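Local coordinates for protein beta subunit of a putative Aromatic-ring-hydroxylating dioxygenase (Novosphingobium aromaticivorans DSM 12444, PDB 3EBY) that probably serves as the beta subunit of an aromatic-ring-hydroxylating dioxygenase, a component of an enzyme thought to oxidise aromatic rings, at residues A[43-48]-A[146-151]. Numbering follows the deposited sequence.
Sequences CLYQVI and RTCIYD
Residues 43-48 and 146-150, taken from two longer strands, form the parallel pair of the mixed, curved sheet expected of an NTF2-like fold, the two segments lying only 5° apart. Five backbone hydrogen bonds join them, running from Leu44 O to Tyr150 N; the straightest is Cys148 N to Gln46 O, with an N-H...O angle of 172°. In this register Gln46 stands beside Thr147, both pointing the same way. Gln46 CG occupies the crowded position between backbone N and carbonyl carbon (chi1 69°). The chain then extends, carrying Gln46 NE2 to 3.0 Å from Thr147 OG1. The acceptor lies almost in the amide plane and the bond is nearly straight, which is consistent with this bond setting the turn of the carboxamide. An alanine in place of Gln46 would remove this bond and would probably leave the Thr147 hydroxyl less firmly oriented. Further along that face, Ile48 and Ile149 run side by side, Ile48 CD1 lying 4.0 Å from Ile149 CG1.

The other face carries Tyr45, Val47, Arg146 and Cys148. Tyr45 CG is anti to the backbone N, and the ring runs alongside Arg146, its CD1 4.0 Å from Arg146 CG. The polar ends diverge: Tyr45 OH is hydrogen-bonded to the terminal carboxylate oxygen OXT of Ile163, while Arg146 NE forms a salt bridge with Asp132 on strand 122-135. Val47 and Tyr150 cross at about a right angle, Val47 CG1 being 3.5 Å from Tyr150 CD2. Cys148 SG approaches the Tyr45 ring obliquely in a sulfur-aromatic contact, 3.7 Å from Tyr45 CE1.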
loop_
_atom_site.group_PDB
_atom_site.type_symbol
_atom_site.label_atom_id
_atom_site.label_comp_id
_atom_site.label_asym_id
_atom_site.label_seq_id
_atom_site.Cartn_x
_atom_site.Cartn_y
_atom_site.Cartn_z
ATOM N N CYS A 43 26.191 9.237 -3.233
ATOM C CA CYS A 43 24.832 8.903 -3.643
ATOM C C CYS A 43 24.202 10.035 -4.454
ATOM O O CYS A 43 24.771 11.146 -4.555
ATOM C CB CYS A 43 23.990 8.666 -2.395
ATOM S SG CYS A 43 23.840 10.131 -1.290
ATOM N N LEU A 44 22.992 9.767 -4.947
ATOM C CA LEU A 44 22.159 10.776 -5.588
ATOM C C LEU A 44 20.697 10.601 -5.114
ATOM O O LEU A 44 20.168 9.497 -5.129
ATOM C CB LEU A 44 22.244 10.666 -7.112
ATOM C CG LEU A 44 21.365 11.677 -7.887
ATOM C CD1 LEU A 44 21.906 13.109 -7.705
ATOM C CD2 LEU A 44 21.297 11.320 -9.355
ATOM N N TYR A 45 20.141 11.663 -4.551
ATOM C CA TYR A 45 18.738 11.706 -4.170
ATOM C C TYR A 45 18.119 12.911 -4.857
ATOM O O TYR A 45 18.600 14.033 -4.695
ATOM C CB TYR A 45 18.580 11.844 -2.649
ATOM C CG TYR A 45 17.137 12.004 -2.206
ATOM C CD1 TYR A 45 16.286 10.908 -2.154
ATOM C CD2 TYR A 45 16.613 13.254 -1.902
ATOM C CE1 TYR A 45 14.928 11.048 -1.764
ATOM C CE2 TYR A 45 15.271 13.412 -1.510
ATOM C CZ TYR A 45 14.451 12.314 -1.403
ATOM O OH TYR A 45 13.127 12.500 -1.026
ATOM N N GLN A 46 17.033 12.689 -5.576
ATOM C CA GLN A 46 16.338 13.793 -6.200
ATOM C C GLN A 46 14.841 13.566 -6.262
ATOM O O GLN A 46 14.343 12.413 -6.211
ATOM C CB GLN A 46 16.920 14.087 -7.586
ATOM C CG GLN A 46 16.664 13.057 -8.626
ATOM C CD GLN A 46 17.511 13.275 -9.894
ATOM O OE1 GLN A 46 18.079 14.365 -10.112
ATOM N NE2 GLN A 46 17.612 12.243 -10.710
ATOM N N VAL A 47 14.122 14.678 -6.338
ATOM C CA VAL A 47 12.664 14.687 -6.388
ATOM C C VAL A 47 12.298 15.545 -7.631
ATOM O O VAL A 47 12.641 16.746 -7.699
ATOM C CB VAL A 47 12.061 15.271 -5.077
ATOM C CG1 VAL A 47 10.524 15.377 -5.197
ATOM C CG2 VAL A 47 12.477 14.386 -3.827
ATOM N N ILE A 48 11.690 14.900 -8.627
ATOM C CA ILE A 48 11.464 15.509 -9.935
ATOM C C ILE A 48 10.069 15.215 -10.433
ATOM O O ILE A 48 9.544 14.115 -10.229
ATOM C CB ILE A 48 12.475 14.990 -10.985
ATOM C CG1 ILE A 48 12.630 13.469 -10.880
ATOM C CG2 ILE A 48 13.810 15.648 -10.788
ATOM C CD1 ILE A 48 13.123 12.812 -12.174
ATOM N N ARG A 146 18.312 7.363 -5.714
ATOM C CA ARG A 146 16.809 7.352 -5.639
ATOM C C ARG A 146 16.286 8.616 -6.277
ATOM O O ARG A 146 16.631 9.757 -5.862
ATOM C CB ARG A 146 16.326 7.223 -4.195
ATOM C CG ARG A 146 14.832 7.586 -3.950
ATOM C CD ARG A 146 14.252 6.914 -2.682
ATOM N NE ARG A 146 13.997 5.479 -2.933
ATOM C CZ ARG A 146 13.473 4.635 -2.048
ATOM N NH1 ARG A 146 13.085 5.061 -0.844
ATOM N NH2 ARG A 146 13.236 3.385 -2.395
ATOM N N THR A 147 15.435 8.420 -7.270
ATOM C CA THR A 147 14.724 9.490 -7.906
ATOM C C THR A 147 13.228 9.302 -7.605
ATOM O O THR A 147 12.672 8.252 -7.866
ATOM C CB THR A 147 14.949 9.485 -9.438
ATOM O OG1 THR A 147 16.344 9.667 -9.741
ATOM C CG2 THR A 147 14.123 10.585 -10.108
ATOM N N CYS A 148 12.629 10.311 -6.984
ATOM C CA CYS A 148 11.202 10.294 -6.670
ATOM C C CYS A 148 10.489 11.047 -7.765
ATOM O O CYS A 148 10.609 12.287 -7.864
ATOM C CB CYS A 148 10.949 10.991 -5.318
ATOM S SG CYS A 148 11.966 10.390 -3.932
ATOM N N ILE A 149 9.887 10.295 -8.687
ATOM C CA ILE A 149 9.206 10.882 -9.854
ATOM C C ILE A 149 7.714 11.111 -9.509
ATOM O O ILE A 149 6.951 10.138 -9.325
ATOM C CB ILE A 149 9.315 9.951 -11.113
ATOM C CG1 ILE A 149 10.778 9.625 -11.438
ATOM C CG2 ILE A 149 8.601 10.621 -12.327
ATOM C CD1 ILE A 149 10.973 8.764 -12.684
ATOM N N TYR A 150 7.321 12.378 -9.319
ATOM C CA TYR A 150 6.052 12.668 -8.663
ATOM C C TYR A 150 5.000 13.339 -9.555
ATOM O O TYR A 150 5.324 14.044 -10.539
ATOM C CB TYR A 150 6.270 13.473 -7.365
ATOM C CG TYR A 150 6.681 14.933 -7.612
ATOM C CD1 TYR A 150 5.726 15.925 -7.763
ATOM C CD2 TYR A 150 8.024 15.294 -7.703
ATOM C CE1 TYR A 150 6.100 17.255 -7.992
ATOM C CE2 TYR A 150 8.403 16.634 -7.930
ATOM C CZ TYR A 150 7.439 17.586 -8.105
ATOM O OH TYR A 150 7.815 18.913 -8.315
ATOM N N ASP A 151 3.745 13.078 -9.212
ATOM C CA ASP A 151 2.592 13.541 -9.976
ATOM C C ASP A 151 2.013 14.861 -9.427
ATOM O O ASP A 151 1.653 15.738 -10.193
ATOM C CB ASP A 151 1.498 12.451 -9.967
ATOM C CG ASP A 151 1.928 11.194 -10.674
ATOM O OD1 ASP A 151 2.915 11.276 -11.455
ATOM O OD2 ASP A 151 1.329 10.129 -10.392
#